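Local coordinates for FACT complex subunit SPT16 (PDB 6A8M), which probably acts, as a subunit of the FACT complex, as a histone chaperone that reorganizes nucleosomes during transcription, replication and DNA repair, here represented by its N-terminal domain, at residues D8-R20 / G88-I102. Numbering follows the deposited sequence.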
loop_
_atom_site.group_PDB
_atom_site.type_symbol
_atom_site.label_atom_id
_atom_site.label_comp_id
_atom_site.label_asym_id
_atom_site.label_seq_id
_atom_site.Cartn_x
_atom_site.Cartn_y
_atom_site.Cartn_z
ATOM N N ASP A 8 -7.535 11.907 -15.114
ATOM C CA ASP A 8 -6.967 13.207 -14.760
ATOM C C ASP A 8 -5.682 13.382 -15.559
ATOM O O ASP A 8 -4.647 12.795 -15.229
ATOM C CB ASP A 8 -6.715 13.263 -13.252
ATOM C CG ASP A 8 -6.063 14.559 -12.801
ATOM O OD1 ASP A 8 -5.736 15.414 -13.652
ATOM O OD2 ASP A 8 -5.865 14.717 -11.574
ATOM N N PHE A 9 -5.735 14.198 -16.613
ATOM C CA PHE A 9 -4.604 14.284 -17.523
ATOM C C PHE A 9 -3.513 15.254 -17.072
ATOM O O PHE A 9 -2.384 15.149 -17.557
ATOM C CB PHE A 9 -5.093 14.627 -18.934
ATOM C CG PHE A 9 -5.132 13.437 -19.833
ATOM C CD1 PHE A 9 -3.977 13.022 -20.482
ATOM C CD2 PHE A 9 -6.290 12.684 -19.970
ATOM C CE1 PHE A 9 -3.980 11.891 -21.286
ATOM C CE2 PHE A 9 -6.304 11.553 -20.776
ATOM C CZ PHE A 9 -5.148 11.158 -21.433
ATOM N N SER A 10 -3.787 16.198 -16.171
ATOM C CA SER A 10 -2.653 16.959 -15.650
ATOM C C SER A 10 -1.819 16.076 -14.736
ATOM O O SER A 10 -0.589 16.129 -14.753
ATOM C CB SER A 10 -3.120 18.225 -14.926
ATOM O OG SER A 10 -4.034 17.931 -13.889
ATOM N N THR A 11 -2.488 15.216 -13.973
ATOM C CA THR A 11 -1.809 14.247 -13.132
ATOM C C THR A 11 -1.063 13.215 -13.977
ATOM O O THR A 11 0.096 12.882 -13.691
ATOM C CB THR A 11 -2.852 13.593 -12.226
ATOM O OG1 THR A 11 -3.372 14.579 -11.312
ATOM C CG2 THR A 11 -2.258 12.496 -11.468
ATOM N N PHE A 12 -1.712 12.718 -15.030
ATOM C CA PHE A 12 -1.068 11.783 -15.954
ATOM C C PHE A 12 0.193 12.389 -16.549
ATOM O O PHE A 12 1.244 11.749 -16.566
ATOM C CB PHE A 12 -2.042 11.393 -17.066
ATOM C CG PHE A 12 -1.427 10.563 -18.156
ATOM C CD1 PHE A 12 -1.305 9.190 -18.016
ATOM C CD2 PHE A 12 -0.987 11.151 -19.334
ATOM C CE1 PHE A 12 -0.734 8.414 -19.028
ATOM C CE2 PHE A 12 -0.419 10.388 -20.354
ATOM C CZ PHE A 12 -0.297 9.011 -20.195
ATOM N N GLU A 13 0.105 13.638 -17.030
ATOM C CA GLU A 13 1.259 14.293 -17.639
ATOM C C GLU A 13 2.409 14.455 -16.646
ATOM O O GLU A 13 3.555 14.102 -16.941
ATOM C CB GLU A 13 0.834 15.655 -18.207
ATOM C CG GLU A 13 1.980 16.409 -18.848
ATOM C CD GLU A 13 1.574 17.756 -19.416
ATOM O OE1 GLU A 13 0.439 17.904 -19.929
ATOM O OE2 GLU A 13 2.419 18.667 -19.363
ATOM N N ASN A 14 2.121 14.985 -15.457
ATOM C CA ASN A 14 3.186 15.236 -14.486
ATOM C C ASN A 14 3.863 13.944 -14.053
ATOM O O ASN A 14 5.091 13.896 -13.906
ATOM C CB ASN A 14 2.623 15.971 -13.272
ATOM C CG ASN A 14 2.300 17.411 -13.575
ATOM O OD1 ASN A 14 2.835 17.992 -14.527
ATOM N ND2 ASN A 14 1.422 18.000 -12.777
ATOM N N ARG A 15 3.086 12.880 -13.873
ATOM C CA ARG A 15 3.649 11.632 -13.362
ATOM C C ARG A 15 4.391 10.872 -14.453
ATOM O O ARG A 15 5.457 10.298 -14.203
ATOM C CB ARG A 15 2.534 10.782 -12.737
ATOM C CG ARG A 15 1.924 11.470 -11.506
ATOM C CD ARG A 15 0.847 10.655 -10.823
ATOM N NE ARG A 15 0.237 11.382 -9.697
ATOM C CZ ARG A 15 -0.858 10.990 -9.052
ATOM N NH1 ARG A 15 -1.493 9.884 -9.418
ATOM N NH2 ARG A 15 -1.359 11.739 -8.061
ATOM N N LEU A 16 3.838 10.862 -15.665
ATOM C CA LEU A 16 4.536 10.244 -16.791
ATOM C C LEU A 16 5.840 10.964 -17.094
ATOM O O LEU A 16 6.865 10.319 -17.333
ATOM C CB LEU A 16 3.648 10.221 -18.031
ATOM C CG LEU A 16 4.311 9.533 -19.234
ATOM C CD1 LEU A 16 4.670 8.088 -18.864
ATOM C CD2 LEU A 16 3.405 9.553 -20.458
ATOM N N LEU A 17 5.832 12.304 -17.066
ATOM C CA LEU A 17 7.070 13.042 -17.303
ATOM C C LEU A 17 8.063 12.845 -16.161
ATOM O O LEU A 17 9.270 12.738 -16.404
ATOM C CB LEU A 17 6.774 14.524 -17.517
ATOM C CG LEU A 17 6.036 14.837 -18.821
ATOM C CD1 LEU A 17 5.918 16.332 -18.997
ATOM C CD2 LEU A 17 6.758 14.213 -20.000
ATOM N N ALA A 18 7.578 12.754 -14.917
ATOM C CA ALA A 18 8.483 12.426 -13.809
ATOM C C ALA A 18 9.151 11.076 -14.019
ATOM O O ALA A 18 10.353 10.924 -13.771
ATOM C CB ALA A 18 7.738 12.445 -12.477
ATOM N N LEU A 19 8.391 10.090 -14.509
ATOM C CA LEU A 19 8.949 8.769 -14.799
ATOM C C LEU A 19 9.983 8.833 -15.913
ATOM O O LEU A 19 11.053 8.218 -15.822
ATOM C CB LEU A 19 7.814 7.814 -15.177
ATOM C CG LEU A 19 8.175 6.400 -15.615
ATOM C CD1 LEU A 19 8.879 5.618 -14.508
ATOM C CD2 LEU A 19 6.897 5.688 -16.040
ATOM N N ARG A 20 9.672 9.565 -16.984
ATOM C CA ARG A 20 10.638 9.793 -18.052
ATOM C C ARG A 20 11.918 10.409 -17.502
ATOM O O ARG A 20 13.023 9.952 -17.806
ATOM C CB ARG A 20 10.016 10.708 -19.111
ATOM C CG ARG A 20 10.812 10.846 -20.390
ATOM C CD ARG A 20 11.796 11.977 -20.327
ATOM N NE ARG A 20 11.132 13.256 -20.107
ATOM C CZ ARG A 20 11.071 14.230 -21.011
ATOM N NH1 ARG A 20 11.636 14.070 -22.204
ATOM N NH2 ARG A 20 10.451 15.368 -20.718
ATOM N N GLY A 88 -6.722 13.558 -24.367
ATOM C CA GLY A 88 -5.690 14.082 -23.481
ATOM C C GLY A 88 -4.294 13.893 -24.042
ATOM O O GLY A 88 -3.423 14.750 -23.877
ATOM N N VAL A 89 -4.065 12.762 -24.710
ATOM C CA VAL A 89 -2.781 12.503 -25.350
ATOM C C VAL A 89 -2.522 13.485 -26.482
ATOM O O VAL A 89 -1.402 13.988 -26.635
ATOM C CB VAL A 89 -2.731 11.046 -25.839
ATOM C CG1 VAL A 89 -1.558 10.841 -26.791
ATOM C CG2 VAL A 89 -2.656 10.104 -24.635
ATOM N N ALA A 90 -3.543 13.775 -27.300
ATOM C CA ALA A 90 -3.352 14.718 -28.395
ATOM C C ALA A 90 -3.004 16.096 -27.857
ATOM O O ALA A 90 -2.144 16.789 -28.412
ATOM C CB ALA A 90 -4.605 14.792 -29.273
ATOM N N GLN A 91 -3.662 16.505 -26.770
ATOM C CA GLN A 91 -3.366 17.791 -26.150
ATOM C C GLN A 91 -1.958 17.811 -25.571
ATOM O O GLN A 91 -1.220 18.785 -25.750
ATOM C CB GLN A 91 -4.401 18.095 -25.068
ATOM C CG GLN A 91 -4.042 19.252 -24.144
ATOM C CD GLN A 91 -5.226 19.704 -23.300
ATOM O OE1 GLN A 91 -6.360 19.266 -23.519
ATOM N NE2 GLN A 91 -4.970 20.583 -22.333
ATOM N N MET A 92 -1.575 16.742 -24.862
ATOM C CA MET A 92 -0.223 16.657 -24.334
ATOM C C MET A 92 0.799 16.669 -25.462
ATOM O O MET A 92 1.805 17.381 -25.389
ATOM C CB MET A 92 -0.089 15.398 -23.481
ATOM C CG MET A 92 1.167 15.338 -22.629
ATOM S SD MET A 92 1.103 13.965 -21.460
ATOM C CE MET A 92 -0.644 13.858 -21.201
ATOM N N ASN A 93 0.543 15.909 -26.531
ATOM C CA ASN A 93 1.482 15.871 -27.647
ATOM C C ASN A 93 1.673 17.244 -28.273
ATOM O O ASN A 93 2.787 17.602 -28.680
ATOM C CB ASN A 93 1.007 14.881 -28.703
ATOM C CG ASN A 93 1.367 13.465 -28.369
ATOM O OD1 ASN A 93 2.149 13.211 -27.450
ATOM N ND2 ASN A 93 0.801 12.514 -29.121
ATOM N N LYS A 94 0.593 18.018 -28.399
ATOM C CA LYS A 94 0.733 19.335 -29.006
ATOM C C LYS A 94 1.637 20.221 -28.162
ATOM O O LYS A 94 2.482 20.949 -28.694
ATOM C CB LYS A 94 -0.637 19.981 -29.201
ATOM C CG LYS A 94 -0.560 21.411 -29.710
ATOM C CD LYS A 94 0.185 21.522 -31.046
ATOM C CE LYS A 94 -0.677 21.068 -32.221
ATOM N NZ LYS A 94 0.003 21.298 -33.530
ATOM N N LYS A 95 1.502 20.143 -26.842
ATOM C CA LYS A 95 2.339 20.959 -25.967
ATOM C C LYS A 95 3.795 20.516 -26.013
ATOM O O LYS A 95 4.702 21.354 -26.063
ATOM C CB LYS A 95 1.823 20.896 -24.533
ATOM C CG LYS A 95 2.674 21.698 -23.580
ATOM C CD LYS A 95 1.916 22.060 -22.330
ATOM C CE LYS A 95 1.739 20.859 -21.454
ATOM N NZ LYS A 95 1.710 21.273 -20.020
ATOM N N LEU A 96 4.038 19.207 -25.993
ATOM C CA LEU A 96 5.388 18.651 -25.913
ATOM C C LEU A 96 5.912 18.244 -27.280
ATOM O O LEU A 96 6.648 17.262 -27.408
ATOM C CB LEU A 96 5.406 17.472 -24.948
ATOM C CG LEU A 96 4.818 17.807 -23.575
ATOM C CD1 LEU A 96 4.699 16.574 -22.694
ATOM C CD2 LEU A 96 5.656 18.882 -22.900
ATOM N N GLU A 97 5.564 19.014 -28.315
ATOM C CA GLU A 97 5.798 18.584 -29.692
ATOM C C GLU A 97 7.274 18.335 -29.982
ATOM O O GLU A 97 7.605 17.450 -30.778
ATOM C CB GLU A 97 5.233 19.623 -30.663
ATOM C CG GLU A 97 4.512 19.041 -31.874
ATOM C CD GLU A 97 3.788 20.106 -32.687
ATOM O OE1 GLU A 97 4.304 21.240 -32.777
ATOM O OE2 GLU A 97 2.696 19.810 -33.225
ATOM N N ASN A 98 8.175 19.089 -29.357
ATOM C CA ASN A 98 9.602 18.950 -29.627
ATOM C C ASN A 98 10.358 18.320 -28.456
ATOM O O ASN A 98 11.553 18.562 -28.278
ATOM C CB ASN A 98 10.206 20.305 -29.991
ATOM N N THR A 99 9.686 17.499 -27.655
ATOM C CA THR A 99 10.336 16.914 -26.489
ATOM C C THR A 99 9.879 15.481 -26.241
ATOM O O THR A 99 10.701 14.602 -25.965
ATOM C CB THR A 99 10.067 17.755 -25.240
ATOM O OG1 THR A 99 8.682 18.123 -25.196
ATOM C CG2 THR A 99 10.922 19.020 -25.223
ATOM N N PHE A 100 8.577 15.234 -26.350
ATOM C CA PHE A 100 8.013 13.984 -25.862
ATOM C C PHE A 100 6.731 13.697 -26.625
ATOM O O PHE A 100 5.824 14.535 -26.651
ATOM C CB PHE A 100 7.741 14.084 -24.362
ATOM C CG PHE A 100 7.434 12.783 -23.706
ATOM C CD1 PHE A 100 8.449 11.898 -23.384
ATOM C CD2 PHE A 100 6.135 12.452 -23.369
ATOM C CE1 PHE A 100 8.178 10.709 -22.761
ATOM C CE2 PHE A 100 5.856 11.247 -22.739
ATOM C CZ PHE A 100 6.881 10.379 -22.431
ATOM N N LYS A 101 6.643 12.514 -27.226
ATOM C CA LYS A 101 5.515 12.168 -28.083
ATOM C C LYS A 101 4.929 10.842 -27.628
ATOM O O LYS A 101 5.623 9.820 -27.638
ATOM C CB LYS A 101 5.955 12.084 -29.544
ATOM C CG LYS A 101 4.827 11.812 -30.517
ATOM C CD LYS A 101 5.372 11.403 -31.876
ATOM C CE LYS A 101 4.256 11.355 -32.893
ATOM N NZ LYS A 101 3.010 10.824 -32.266
ATOM N N ILE A 102 3.655 10.856 -27.251
ATOM C CA ILE A 102 2.941 9.635 -26.879
ATOM C C ILE A 102 2.258 9.089 -28.118
ATOM O O ILE A 102 1.551 9.824 -28.815
ATOM C CB ILE A 102 1.908 9.915 -25.778
ATOM C CG1 ILE A 102 2.569 10.467 -24.517
ATOM C CG2 ILE A 102 1.087 8.653 -25.457
ATOM C CD1 ILE A 102 1.542 11.009 -23.516
#
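Phe9 lays its ring flat on Gly88: the glycine CA sits 3.4 Å from the ring centroid and only 6° off the ring normal, a CH-pi contact at a residue with no side chain to hold the ring off. In this N-terminal lobe of Spt16, helix 9-22 crosses the last turns of helix 79-95 (-51° between the segments 9-20 and 88-95) and the loop into strand 101-106. The tight part centres on Met92. Its methyl CE, brought round by a bend at chi3 (-30°), meets the edges of two rings, Phe9 CD1 at 3.5 Å and Phe12 CD2 at 3.3 Å, while its sulfur lies beside Phe12 in a Met-aromatic contact and touches Glu13 CB. Deeper in, Ile102 CD1 reaches the edge of Phe12 and meets Leu16 CD2 tip to tip at 3.9 Å. Phe100 takes Leu17 CD2 over one face, Leu16 CD2 at its edge, and Arg20 CG against CE1 at 3.5 Å. Phe100 CD1 lies over one face of the Arg20 guanidinium, near its rim, and Arg20 NH1 makes a hydrogen bond to Lys70 O. On the solvent side a single salt bridge joins the helices: Lys95 NZ, on a bent chain, donates to the syn lone pair of Glu13 OE2 at 2.8 Å. With an alanine in place of Glu13, Lys95 would probably lose its carboxylate mate and swing away, and the sulfur of Met92 would lose the cover of CG. Leu57 and Leu56 of helix 48-57 touch Phe12 and Leu16, respectively. Cohesion therefore comes mainly from sulfur, methyl and aromatic packing, with one salt bridge on the solvent side.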